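Local atomic coordinates of phosphodiesterase (Pseudomonas aeruginosa, PDB entry 4G75), a protein that is a colicin M-like bacteriocin of Pseudomonas aeruginosa, a magnesium-binding phosphodiesterase that probably kills related bacteria by degrading peptidoglycan precursors. Residues Y22-A27 with G38-G43; F85-F90 with Q114-P119; G180-S185 with G220-S225; V196-A201 with I214-V219. All blocks are in the same frame, centred on the assembly; numbering follows the deposited sequence. Where two conformers were deposited one is given.

Contact 1 (Y22-A27 with G38-G43); sequences YGNNGA and GYISKG
Tyr22 and Tyr39 meet as an edge-to-face aromatic pair, well tilted from the perpendicular: their planes lie at 51° and the Tyr22 ring supplies the edge. Its CD2 sits over the centre of the Tyr39 ring, 3.7 Å from Tyr39 CE1 and almost as near to the other five ring carbons. CE2 of Tyr22 follows CD2, reaching the CZ and CE2 side of the same ring. Tyr22 has CG anti to its backbone N (chi1 -174°), which starts the ring off beside its own carbonyl carbon.

Next to the rings the backbones come close. Gly23 has no side chain between them, and its CA rests 3.6 Å from Tyr39 CB, with the two CA atoms 4.7 Å apart. Ile40 packs on the next part of the backbone. Its CG1 lies beside the backbone N, and the terminal CD1 presses on the peptide joining Gly23 to Asn24, 3.4 Å from Asn24 N. The same methyl touches Asn24 CB at 3.7 Å.

The pairing joins the C-terminal part of helix 18-24 to helix 34-49 near the protein surface, and Gln36 adds a hydrogen bond to Gly23 O. Tyr39 also meets the ring of Tyr118, while Lys42 forms a salt bridge with Glu84 of helix 81-102.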
loop_
_atom_site.group_PDB
_atom_site.type_symbol
_atom_site.label_atom_id
_atom_site.label_comp_id
_atom_site.label_asym_id
_atom_site.label_seq_id
_atom_site.Cartn_x
_atom_site.Cartn_y
_atom_site.Cartn_z
ATOM N N TYR A 22 -26.519 -0.024 6.035
ATOM C CA TYR A 22 -27.467 0.750 5.245
ATOM C C TYR A 22 -28.210 -0.154 4.263
ATOM O O TYR A 22 -29.429 -0.038 4.068
ATOM C CB TYR A 22 -26.749 1.877 4.495
ATOM C CG TYR A 22 -27.709 2.799 3.788
ATOM C CD1 TYR A 22 -28.356 3.821 4.476
ATOM C CD2 TYR A 22 -27.991 2.634 2.441
ATOM C CE1 TYR A 22 -29.245 4.668 3.831
ATOM C CE2 TYR A 22 -28.882 3.474 1.790
ATOM C CZ TYR A 22 -29.508 4.484 2.493
ATOM O OH TYR A 22 -30.393 5.320 1.847
ATOM N N GLY A 23 -27.463 -1.058 3.639
ATOM C CA GLY A 23 -28.046 -2.036 2.746
ATOM C C GLY A 23 -28.970 -3.007 3.457
ATOM O O GLY A 23 -29.983 -3.428 2.892
ATOM N N ASN A 24 -28.633 -3.353 4.698
ATOM C CA ASN A 24 -29.371 -4.386 5.431
ATOM C C ASN A 24 -30.541 -3.848 6.260
ATOM O O ASN A 24 -31.272 -4.616 6.897
ATOM C CB ASN A 24 -28.443 -5.216 6.322
ATOM C CG ASN A 24 -29.086 -6.512 6.775
ATOM O OD1 ASN A 24 -29.652 -7.245 5.968
ATOM N ND2 ASN A 24 -29.005 -6.800 8.072
ATOM N N ASN A 25 -30.718 -2.533 6.243
ATOM C CA ASN A 25 -31.858 -1.907 6.909
ATOM C C ASN A 25 -33.046 -1.814 5.953
ATOM O O ASN A 25 -33.111 -0.915 5.118
ATOM C CB ASN A 25 -31.476 -0.521 7.433
ATOM C CG ASN A 25 -32.649 0.216 8.052
ATOM O OD1 ASN A 25 -33.760 -0.311 8.130
ATOM N ND2 ASN A 25 -32.405 1.446 8.495
ATOM N N GLY A 26 -33.981 -2.750 6.085
ATOM C CA GLY A 26 -35.100 -2.855 5.169
ATOM C C GLY A 26 -35.929 -1.591 5.072
ATOM O O GLY A 26 -36.569 -1.341 4.053
ATOM N N ALA A 27 -35.913 -0.790 6.131
ATOM C CA ALA A 27 -36.667 0.460 6.149
ATOM C C ALA A 27 -36.205 1.404 5.048
ATOM O O ALA A 27 -36.946 2.295 4.640
ATOM C CB ALA A 27 -36.559 1.136 7.506
ATOM N N GLY A 38 -25.729 -3.814 -3.928
ATOM C CA GLY A 38 -24.416 -3.178 -3.949
ATOM C C GLY A 38 -23.967 -2.763 -2.556
ATOM O O GLY A 38 -22.826 -3.003 -2.167
ATOM N N TYR A 39 -24.860 -2.137 -1.798
ATOM C CA TYR A 39 -24.536 -1.767 -0.421
ATOM C C TYR A 39 -24.183 -2.982 0.421
ATOM O O TYR A 39 -23.200 -2.966 1.171
ATOM C CB TYR A 39 -25.687 -1.012 0.236
ATOM C CG TYR A 39 -25.662 0.471 -0.031
ATOM C CD1 TYR A 39 -24.841 1.307 0.709
ATOM C CD2 TYR A 39 -26.465 1.037 -1.014
ATOM C CE1 TYR A 39 -24.814 2.663 0.479
ATOM C CE2 TYR A 39 -26.445 2.394 -1.251
ATOM C CZ TYR A 39 -25.616 3.202 -0.500
ATOM O OH TYR A 39 -25.580 4.560 -0.732
ATOM N N ILE A 40 -25.002 -4.027 0.327
ATOM C CA ILE A 40 -24.739 -5.247 1.076
ATOM C C ILE A 40 -23.368 -5.799 0.724
ATOM O O ILE A 40 -22.626 -6.236 1.606
ATOM C CB ILE A 40 -25.800 -6.332 0.798
ATOM C CG1 ILE A 40 -27.128 -5.937 1.436
ATOM C CG2 ILE A 40 -25.333 -7.684 1.321
ATOM C CD1 ILE A 40 -27.080 -5.863 2.951
ATOM N N SER A 41 -23.032 -5.775 -0.562
ATOM C CA SER A 41 -21.800 -6.400 -1.019
ATOM C C SER A 41 -20.547 -5.746 -0.409
ATOM O O SER A 41 -19.516 -6.396 -0.265
ATOM C CB SER A 41 -21.712 -6.422 -2.556
ATOM O OG SER A 41 -21.437 -5.132 -3.085
ATOM N N LYS A 42 -20.642 -4.471 -0.044
ATOM C CA LYS A 42 -19.500 -3.768 0.553
ATOM C C LYS A 42 -19.059 -4.388 1.878
ATOM O O LYS A 42 -17.873 -4.347 2.238
ATOM C CB LYS A 42 -19.820 -2.278 0.738
ATOM C CG LYS A 42 -20.138 -1.555 -0.567
ATOM C CD LYS A 42 -20.373 -0.055 -0.362
ATOM C CE LYS A 42 -21.005 0.579 -1.619
ATOM N NZ LYS A 42 -20.095 0.476 -2.816
ATOM N N GLY A 43 -20.011 -4.975 2.601
ATOM C CA GLY A 43 -19.722 -5.540 3.910
ATOM C C GLY A 43 -18.662 -6.629 3.892
ATOM O O GLY A 43 -17.665 -6.543 4.613
#

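Contact 2 (F85-F90 with Q114-P119); sequences FIWDIF and QNHQYP. With EDO (1,2-ethanediol), chain N.
Trp87 on helix 81-102 faces Tyr118 in the irregular segment 114-119, their CA atoms 7.9 Å apart, so side chains bridge the gap. Tyr118 turns an edge to the indole face, its CD1 offset toward the rim and 3.5 Å from Trp87 CG, the planes at 74°. At the indole edge, NE1 donates to Pro119 O (3.0 Å); the oxygen lies in the ring plane and NE1 sits nearly along the C=O axis of Pro119, though its N-H is bent away from a straight line (142°). Trp87 CZ2 also touches Pro119 CD at 3.7 Å.

His116 comes in obliquely, CE1 lying 3.6 Å from Trp87 CZ3. Phe90 directs its edge at the imidazole face, offset, with planes at 84°. Nearby, a water donates to Asp88 OD1 and accepts from Gln114 NE2.

Polar bonds fix the imidazole within this aromatic cluster. ND1 donates to Gln117 O (2.6 Å), almost in the ring plane, and NE2 bonds to Asp91 OD1. Asp91 OD2 takes both Tyr118 OH and Gln114 NE2, so one carboxylate ties together three side chains of the loop. A histidine placed between a carbonyl and a carboxylate would probably be stabilised in its protonated form.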
loop_
_atom_site.group_PDB
_atom_site.type_symbol
_atom_site.label_atom_id
_atom_site.label_comp_id
_atom_site.label_asym_id
_atom_site.label_seq_id
_atom_site.Cartn_x
_atom_site.Cartn_y
_atom_site.Cartn_z
ATOM N N PHE A 85 -16.483 -2.229 -8.303
ATOM C CA PHE A 85 -15.038 -2.141 -8.484
ATOM C C PHE A 85 -14.652 -0.667 -8.505
ATOM O O PHE A 85 -13.707 -0.238 -7.835
ATOM C CB PHE A 85 -14.623 -2.821 -9.793
ATOM C CG PHE A 85 -13.130 -2.904 -9.997
ATOM C CD1 PHE A 85 -12.442 -4.076 -9.703
ATOM C CD2 PHE A 85 -12.421 -1.820 -10.487
ATOM C CE1 PHE A 85 -11.064 -4.161 -9.899
ATOM C CE2 PHE A 85 -11.048 -1.899 -10.679
ATOM C CZ PHE A 85 -10.372 -3.065 -10.388
ATOM N N ILE A 86 -15.397 0.115 -9.275
ATOM C CA ILE A 86 -15.113 1.542 -9.397
ATOM C C ILE A 86 -15.197 2.271 -8.059
ATOM O O ILE A 86 -14.294 3.034 -7.709
ATOM C CB ILE A 86 -16.028 2.212 -10.425
ATOM C CG1 ILE A 86 -15.657 1.711 -11.825
ATOM C CG2 ILE A 86 -15.904 3.719 -10.326
ATOM C CD1 ILE A 86 -16.696 1.994 -12.899
ATOM N N TRP A 87 -16.272 2.033 -7.310
ATOM C CA TRP A 87 -16.427 2.670 -6.003
ATOM C C TRP A 87 -15.388 2.226 -4.967
ATOM O O TRP A 87 -14.980 3.027 -4.142
ATOM C CB TRP A 87 -17.855 2.504 -5.453
ATOM C CG TRP A 87 -18.832 3.504 -6.008
ATOM C CD1 TRP A 87 -19.979 3.232 -6.693
ATOM C CD2 TRP A 87 -18.743 4.933 -5.923
ATOM N NE1 TRP A 87 -20.615 4.404 -7.036
ATOM C CE2 TRP A 87 -19.875 5.461 -6.576
ATOM C CE3 TRP A 87 -17.818 5.815 -5.357
ATOM C CZ2 TRP A 87 -20.108 6.830 -6.677
ATOM C CZ3 TRP A 87 -18.052 7.180 -5.456
ATOM C CH2 TRP A 87 -19.187 7.673 -6.117
ATOM N N ASP A 88 -14.968 0.965 -5.005
ATOM C CA ASP A 88 -13.914 0.496 -4.108
ATOM C C ASP A 88 -12.595 1.198 -4.453
ATOM O O ASP A 88 -11.816 1.555 -3.568
ATOM C CB ASP A 88 -13.733 -1.025 -4.195
ATOM C CG ASP A 88 -14.696 -1.799 -3.300
ATOM O OD1 ASP A 88 -15.673 -1.209 -2.765
ATOM O OD2 ASP A 88 -14.474 -3.021 -3.142
ATOM N N ILE A 89 -12.346 1.393 -5.746
ATOM C CA ILE A 89 -11.144 2.107 -6.173
ATOM C C ILE A 89 -11.182 3.551 -5.661
ATOM O O ILE A 89 -10.155 4.130 -5.314
ATOM C CB ILE A 89 -10.961 2.039 -7.708
ATOM C CG1 ILE A 89 -10.612 0.610 -8.133
ATOM C CG2 ILE A 89 -9.870 3.007 -8.187
ATOM C CD1 ILE A 89 -9.378 0.051 -7.467
ATOM N N PHE A 90 -12.378 4.116 -5.567
ATOM C CA PHE A 90 -12.546 5.442 -4.977
ATOM C C PHE A 90 -12.340 5.415 -3.462
ATOM O O PHE A 90 -11.661 6.271 -2.912
ATOM C CB PHE A 90 -13.943 5.986 -5.313
ATOM C CG PHE A 90 -14.197 7.397 -4.833
ATOM C CD1 PHE A 90 -13.681 8.487 -5.521
ATOM C CD2 PHE A 90 -15.000 7.635 -3.725
ATOM C CE1 PHE A 90 -13.940 9.791 -5.096
ATOM C CE2 PHE A 90 -15.263 8.934 -3.298
ATOM C CZ PHE A 90 -14.725 10.013 -3.981
ATOM N N GLN A 114 -16.616 5.680 3.512
ATOM C CA GLN A 114 -17.816 5.239 2.806
ATOM C C GLN A 114 -19.057 6.033 3.201
ATOM O O GLN A 114 -20.167 5.694 2.802
ATOM C CB GLN A 114 -18.031 3.728 2.980
ATOM C CG GLN A 114 -16.880 2.918 2.391
ATOM C CD GLN A 114 -17.176 1.434 2.238
ATOM O OE1 GLN A 114 -17.627 0.769 3.173
ATOM N NE2 GLN A 114 -16.905 0.906 1.054
ATOM N N ASN A 115 -18.858 7.100 3.968
ATOM C CA ASN A 115 -19.968 7.951 4.379
ATOM C C ASN A 115 -20.309 8.961 3.291
ATOM O O ASN A 115 -20.119 10.166 3.457
ATOM C CB ASN A 115 -19.639 8.667 5.688
ATOM C CG ASN A 115 -20.856 9.317 6.319
ATOM O OD1 ASN A 115 -21.991 9.077 5.901
ATOM N ND2 ASN A 115 -20.624 10.145 7.330
ATOM N N HIS A 116 -20.794 8.454 2.163
ATOM C CA HIS A 116 -21.196 9.301 1.050
ATOM C C HIS A 116 -22.256 8.610 0.202
ATOM O O HIS A 116 -22.549 7.432 0.403
ATOM C CB HIS A 116 -19.980 9.696 0.190
ATOM C CG HIS A 116 -19.282 8.541 -0.468
ATOM N ND1 HIS A 116 -19.735 7.962 -1.635
ATOM C CD2 HIS A 116 -18.138 7.891 -0.148
ATOM C CE1 HIS A 116 -18.909 6.997 -1.997
ATOM N NE2 HIS A 116 -17.933 6.929 -1.109
ATOM N N GLN A 117 -22.839 9.354 -0.734
ATOM C CA GLN A 117 -23.807 8.795 -1.675
ATOM C C GLN A 117 -23.125 7.865 -2.677
ATOM O O GLN A 117 -21.960 8.064 -3.018
ATOM C CB GLN A 117 -24.493 9.925 -2.445
ATOM C CG GLN A 117 -25.120 10.983 -1.561
ATOM C CD GLN A 117 -26.483 10.577 -1.064
ATOM O OE1 GLN A 117 -26.620 10.033 0.031
ATOM N NE2 GLN A 117 -27.505 10.824 -1.876
ATOM N N TYR A 118 -23.859 6.865 -3.166
ATOM C CA TYR A 118 -23.329 5.956 -4.177
ATOM C C TYR A 118 -24.146 5.935 -5.469
ATOM O O TYR A 118 -24.668 4.891 -5.872
ATOM C CB TYR A 118 -23.175 4.541 -3.613
ATOM C CG TYR A 118 -22.003 4.388 -2.663
ATOM C CD1 TYR A 118 -20.758 3.992 -3.130
ATOM C CD2 TYR A 118 -22.142 4.645 -1.304
ATOM C CE1 TYR A 118 -19.675 3.850 -2.265
ATOM C CE2 TYR A 118 -21.072 4.510 -0.435
ATOM C CZ TYR A 118 -19.840 4.111 -0.922
ATOM O OH TYR A 118 -18.777 3.969 -0.060
ATOM N N PRO A 119 -24.228 7.089 -6.141
ATOM C CA PRO A 119 -24.887 7.115 -7.449
ATOM C C PRO A 119 -24.146 6.165 -8.371
ATOM O O PRO A 119 -22.982 5.856 -8.119
ATOM C CB PRO A 119 -24.674 8.550 -7.942
ATOM C CG PRO A 119 -23.867 9.257 -6.904
ATOM C CD PRO A 119 -23.412 8.286 -5.877
HETATM C C1 EDO N . -23.263 5.962 5.547
HETATM O O1 EDO N . -24.346 6.288 4.670
HETATM C C2 EDO N . -22.879 4.502 5.344
HETATM O O2 EDO N . -22.388 4.311 4.012
HETATM O O HOH W 1 -16.641 -1.738 -0.050
#

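Contact 3 (G180-S185 with G220-S225); sequences GVLTSS and GILVKS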
loop_
_atom_site.group_PDB
_atom_site.type_symbol
_atom_site.label_atom_id
_atom_site.label_comp_id
_atom_site.label_asym_id
_atom_site.label_seq_id
_atom_site.Cartn_x
_atom_site.Cartn_y
_atom_site.Cartn_z
ATOM N N GLY A 180 32.545 -3.806 3.355
ATOM C CA GLY A 180 33.622 -3.381 2.480
ATOM C C GLY A 180 34.183 -2.027 2.872
ATOM O O GLY A 180 35.400 -1.837 2.926
ATOM N N VAL A 181 33.293 -1.079 3.141
ATOM C CA VAL A 181 33.706 0.261 3.548
ATOM C C VAL A 181 34.447 0.215 4.877
ATOM O O VAL A 181 35.439 0.915 5.076
ATOM C CB VAL A 181 32.494 1.219 3.660
ATOM C CG1 VAL A 181 32.875 2.479 4.418
ATOM C CG2 VAL A 181 31.966 1.566 2.281
ATOM N N LEU A 182 33.967 -0.626 5.785
ATOM C CA LEU A 182 34.564 -0.747 7.106
ATOM C C LEU A 182 36.006 -1.239 7.026
ATOM O O LEU A 182 36.867 -0.807 7.797
ATOM C CB LEU A 182 33.730 -1.692 7.974
ATOM C CG LEU A 182 34.187 -1.881 9.417
ATOM C CD1 LEU A 182 34.359 -0.537 10.110
ATOM C CD2 LEU A 182 33.188 -2.752 10.162
ATOM N N THR A 183 36.266 -2.148 6.093
ATOM C CA THR A 183 37.599 -2.720 5.934
ATOM C C THR A 183 38.512 -1.848 5.080
ATOM O O THR A 183 39.720 -1.799 5.307
ATOM C CB THR A 183 37.542 -4.133 5.310
ATOM O OG1 THR A 183 36.969 -4.058 4.000
ATOM C CG2 THR A 183 36.705 -5.066 6.170
ATOM N N SER A 184 37.935 -1.159 4.100
ATOM C CA SER A 184 38.728 -0.430 3.116
ATOM C C SER A 184 38.951 1.034 3.478
ATOM O O SER A 184 39.712 1.735 2.809
ATOM C CB SER A 184 38.081 -0.519 1.733
ATOM O OG SER A 184 36.924 0.299 1.656
ATOM N N SER A 185 38.286 1.504 4.525
ATOM C CA SER A 185 38.441 2.899 4.922
ATOM C C SER A 185 39.719 3.134 5.725
ATOM O O SER A 185 40.190 2.247 6.432
ATOM C CB SER A 185 37.221 3.375 5.704
ATOM O OG SER A 185 36.081 3.440 4.864
ATOM N N GLY A 220 26.874 8.958 6.388
ATOM C CA GLY A 220 27.299 9.295 7.727
ATOM C C GLY A 220 28.794 9.393 7.879
ATOM O O GLY A 220 29.533 9.544 6.905
ATOM N N ILE A 221 29.237 9.303 9.124
ATOM C CA ILE A 221 30.650 9.438 9.426
ATOM C C ILE A 221 31.137 8.175 10.109
ATOM O O ILE A 221 30.570 7.745 11.105
ATOM C CB ILE A 221 30.895 10.625 10.364
ATOM C CG1 ILE A 221 30.451 11.927 9.693
ATOM C CG2 ILE A 221 32.360 10.693 10.758
ATOM C CD1 ILE A 221 30.723 13.160 10.519
ATOM N N LEU A 222 32.179 7.578 9.547
ATOM C CA LEU A 222 32.814 6.416 10.143
ATOM C C LEU A 222 34.090 6.856 10.849
ATOM O O LEU A 222 34.851 7.659 10.310
ATOM C CB LEU A 222 33.171 5.412 9.051
ATOM C CG LEU A 222 34.032 4.218 9.465
ATOM C CD1 LEU A 222 33.252 3.279 10.362
ATOM C CD2 LEU A 222 34.533 3.483 8.229
ATOM N N VAL A 223 34.320 6.339 12.052
ATOM C CA VAL A 223 35.611 6.510 12.708
ATOM C C VAL A 223 36.241 5.146 12.957
ATOM O O VAL A 223 35.620 4.274 13.569
ATOM C CB VAL A 223 35.486 7.266 14.046
ATOM C CG1 VAL A 223 36.844 7.316 14.757
ATOM C CG2 VAL A 223 34.957 8.672 13.800
ATOM N N LYS A 224 37.456 4.953 12.455
ATOM C CA LYS A 224 38.246 3.773 12.790
ATOM C C LYS A 224 39.406 4.176 13.685
ATOM O O LYS A 224 40.249 4.981 13.294
ATOM C CB LYS A 224 38.759 3.074 11.528
ATOM C CG LYS A 224 37.642 2.510 10.656
ATOM C CD LYS A 224 38.184 2.024 9.322
ATOM C CE LYS A 224 39.069 0.807 9.502
ATOM N NZ LYS A 224 39.491 0.254 8.180
ATOM N N SER A 225 39.444 3.620 14.892
ATOM C CA SER A 225 40.475 3.975 15.861
ATOM C C SER A 225 41.648 3.010 15.831
ATOM O O SER A 225 41.511 1.860 15.419
ATOM C CB SER A 225 39.886 4.018 17.268
ATOM O OG SER A 225 38.889 5.016 17.350
#
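Lys224 reaches from the strand to the C-terminal end of the helix, where Leu182 lies in its last turn and Ser185 just beyond it, and the lysine ammonium supplies both hydrogen bonds of the contact. NZ donates to Ser185 O at 2.7 Å and to Leu182 O at 2.9 Å, each time tilted modestly from the carbonyl plane. A bend at chi3 (68°) sets CE near the two oxygens, after which the chain runs extended to NZ. The positive charge thus sits among carbonyls where the helix finishes, a placement that would probably suit the helix dipole.

Within segment 180-185 a hydroxyl takes another carbonyl: Ser185 OG donates to Val181 O at 2.6 Å.

The apolar part centres on Leu222, whose two methyls take different partners. CD1 meets Leu182 CD1 at 4.0 Å, the side chains crossing at about a right angle, while CD2 lies 3.7 Å from Ser185 CB and a looser 4.3 Å from Val181 CG1. Val192 and Trp230, from the strands flanking 213-224, also touch Leu222.

Helix 180-184 and strand 220-224 run 9.7 Å apart at their closest, at 44° to each other. This is a helix laid across one face of the antiparallel part of a mixed sheet, its C-terminal end held by a lysine, in the colicin M family region and away from the magnesium site.

Contact 4 (V196-A201 with I214-V219); sequences VPYATA and ITLRIV. With EDO (1,2-ethanediol), chain G; EDO (1,2-ethanediol), chain C.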
loop_
_atom_site.group_PDB
_atom_site.type_symbol
_atom_site.label_atom_id
_atom_site.label_comp_id
_atom_site.label_asym_id
_atom_site.label_seq_id
_atom_site.Cartn_x
_atom_site.Cartn_y
_atom_site.Cartn_z
ATOM N N VAL A 196 22.333 1.095 -1.839
ATOM C CA VAL A 196 22.107 -0.346 -1.754
ATOM C C VAL A 196 20.644 -0.682 -2.019
ATOM O O VAL A 196 19.745 -0.062 -1.451
ATOM C CB VAL A 196 22.525 -0.940 -0.376
ATOM C CG1 VAL A 196 23.472 -0.011 0.355
ATOM C CG2 VAL A 196 21.308 -1.264 0.485
ATOM N N PRO A 197 20.402 -1.664 -2.896
ATOM C CA PRO A 197 19.036 -2.134 -3.119
ATOM C C PRO A 197 18.555 -2.884 -1.881
ATOM O O PRO A 197 19.346 -3.547 -1.199
ATOM C CB PRO A 197 19.173 -3.093 -4.305
ATOM C CG PRO A 197 20.509 -2.770 -4.925
ATOM C CD PRO A 197 21.369 -2.308 -3.797
ATOM N N TYR A 198 17.265 -2.779 -1.593
ATOM C CA TYR A 198 16.722 -3.374 -0.392
ATOM C C TYR A 198 15.354 -3.945 -0.682
ATOM O O TYR A 198 14.468 -3.235 -1.166
ATOM C CB TYR A 198 16.639 -2.337 0.729
ATOM C CG TYR A 198 16.472 -2.947 2.100
ATOM C CD1 TYR A 198 17.579 -3.320 2.854
ATOM C CD2 TYR A 198 15.212 -3.152 2.639
ATOM C CE1 TYR A 198 17.433 -3.883 4.119
ATOM C CE2 TYR A 198 15.052 -3.722 3.893
ATOM C CZ TYR A 198 16.165 -4.088 4.626
ATOM O OH TYR A 198 16.004 -4.644 5.875
ATOM N N ALA A 199 15.194 -5.231 -0.400
ATOM C CA ALA A 199 13.920 -5.908 -0.625
ATOM C C ALA A 199 13.046 -5.674 0.588
ATOM O O ALA A 199 13.228 -6.321 1.619
ATOM C CB ALA A 199 14.146 -7.399 -0.836
ATOM N N THR A 200 12.107 -4.741 0.483
ATOM C CA THR A 200 11.312 -4.380 1.654
ATOM C C THR A 200 10.433 -5.537 2.142
ATOM O O THR A 200 10.080 -5.594 3.317
ATOM C CB THR A 200 10.466 -3.111 1.421
ATOM O OG1 THR A 200 9.481 -3.357 0.410
ATOM C CG2 THR A 200 11.354 -1.950 0.987
ATOM N N ALA A 201 10.095 -6.461 1.248
ATOM C CA ALA A 201 9.251 -7.603 1.623
ATOM C C ALA A 201 9.903 -8.489 2.680
ATOM O O ALA A 201 9.216 -9.237 3.379
ATOM C CB ALA A 201 8.868 -8.424 0.396
ATOM N N ILE A 214 13.519 -1.238 -3.163
ATOM C CA ILE A 214 13.826 0.180 -3.279
ATOM C C ILE A 214 15.332 0.337 -3.186
ATOM O O ILE A 214 16.032 -0.623 -2.906
ATOM C CB ILE A 214 13.150 0.996 -2.173
ATOM C CG1 ILE A 214 13.622 0.527 -0.793
ATOM C CG2 ILE A 214 11.630 0.867 -2.283
ATOM C CD1 ILE A 214 13.046 1.332 0.360
ATOM N N THR A 215 15.827 1.540 -3.437
ATOM C CA THR A 215 17.249 1.802 -3.271
ATOM C C THR A 215 17.430 2.661 -2.033
ATOM O O THR A 215 16.840 3.736 -1.926
ATOM C CB THR A 215 17.839 2.530 -4.497
ATOM O OG1 THR A 215 17.590 1.761 -5.684
ATOM C CG2 THR A 215 19.342 2.731 -4.332
ATOM N N LEU A 216 18.231 2.171 -1.091
ATOM C CA LEU A 216 18.550 2.944 0.099
ATOM C C LEU A 216 19.840 3.719 -0.116
ATOM O O LEU A 216 20.657 3.369 -0.977
ATOM C CB LEU A 216 18.695 2.037 1.326
ATOM C CG LEU A 216 17.481 1.199 1.740
ATOM C CD1 LEU A 216 17.823 0.383 2.981
ATOM C CD2 LEU A 216 16.274 2.097 1.992
ATOM N N ARG A 217 20.003 4.778 0.665
ATOM C CA ARG A 217 21.256 5.519 0.714
ATOM C C ARG A 217 21.733 5.568 2.152
ATOM O O ARG A 217 20.999 6.013 3.043
ATOM C CB ARG A 217 21.051 6.941 0.194
ATOM C CG ARG A 217 22.346 7.717 0.029
ATOM C CD ARG A 217 22.082 9.109 -0.515
ATOM N NE ARG A 217 23.329 9.790 -0.839
ATOM C CZ ARG A 217 23.403 10.947 -1.486
ATOM N NH1 ARG A 217 22.296 11.559 -1.883
ATOM N NH2 ARG A 217 24.587 11.494 -1.738
ATOM N N ILE A 218 22.959 5.104 2.374
ATOM C CA ILE A 218 23.560 5.097 3.702
ATOM C C ILE A 218 24.603 6.195 3.749
ATOM O O ILE A 218 25.590 6.155 3.010
ATOM C CB ILE A 218 24.205 3.742 4.030
ATOM C CG1 ILE A 218 23.124 2.683 4.269
ATOM C CG2 ILE A 218 25.052 3.840 5.306
ATOM C CD1 ILE A 218 22.401 2.244 3.039
ATOM N N VAL A 219 24.384 7.177 4.615
ATOM C CA VAL A 219 25.271 8.333 4.682
ATOM C C VAL A 219 25.601 8.698 6.124
ATOM O O VAL A 219 24.724 8.743 6.982
ATOM C CB VAL A 219 24.655 9.554 3.969
ATOM C CG1 VAL A 219 23.333 9.936 4.615
ATOM C CG2 VAL A 219 25.624 10.726 3.979
HETATM C C1 EDO G . 17.304 -7.406 0.906
HETATM O O1 EDO G . 17.427 -6.617 -0.281
HETATM C C2 EDO G . 16.695 -6.563 2.017
HETATM O O2 EDO G . 17.079 -7.118 3.281
HETATM C C1 EDO C . 18.472 9.749 -1.439
HETATM O O1 EDO C . 19.412 10.779 -1.761
HETATM C C2 EDO C . 17.191 10.420 -0.963
HETATM O O2 EDO C . 17.523 11.286 0.129
#
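Leu216 pushes its CD1 methyl against the base of the Tyr198 side chain, 3.7 Å from Tyr198 CG and as near to CB. This is the main bump of the contact, and it fills the hollow beside the ring on the sheet face that also carries Val196 and Ile214. A second one lies at the strand end: Thr200 CG2 fits against Ile214 CD1 at 3.7 Å, the two side chains crossing at about a right angle. Ile214 has CG1 between its backbone N and carbonyl carbon (chi1 60°), which brings that carbon close to the threonine methyl too.

Over the centre of the Tyr198 ring lies an ethanediol, probably from the crystallisation liquor, whose O1 accepts from Ala199 N at 2.6 Å. The hydroxyl of Tyr198 bonds to Asp203.

Beneath these side chains two antiparallel hydrogen-bonded pairs close the strands: Val196 with Leu216, where Leu216 N to Val196 O is 2.7 Å, and Tyr198 with Ile214, where Tyr198 N to Ile214 O is 2.8 Å. Between them Pro197 and Thr215 form a non-hydrogen-bonded pair on the opposite face, CA atoms 4.3 Å apart, and Pro197 CA makes a C-H...O contact with Ile214 O.

The N-to-C directions of the segments make 128°, well short of the 180° of straight antiparallel strands. They form an antiparallel pair at the magnesium site: Val211 lies in the connection, Glu213 begins the second strand, Asp241 completes the protein's share, and the nearest atom of the Ile214 side chain is about 5 Å from the ion.

Contacts 1 and 2 belong to the helical half of the chain, contacts 3 and 4 to the half built round the mixed sheet, on opposite sides of the chain's centre. Contacts 1 and 2 follow in series and touch, with centres about 13 Å apart: Lys42 and Tyr39 of helix 34-49 reach Tyr118, and Lys42 also reaches Trp87. Contact 4 is nested in the loop closed by contact 3, both using strand 213-224, with centres about 19 Å apart. That strand runs from the magnesium site at contact 4 to the helix-covered far end at contact 3. Contacts 1 and 3 are the most distant, about 63 Å between centres, which reflects an elongated molecule.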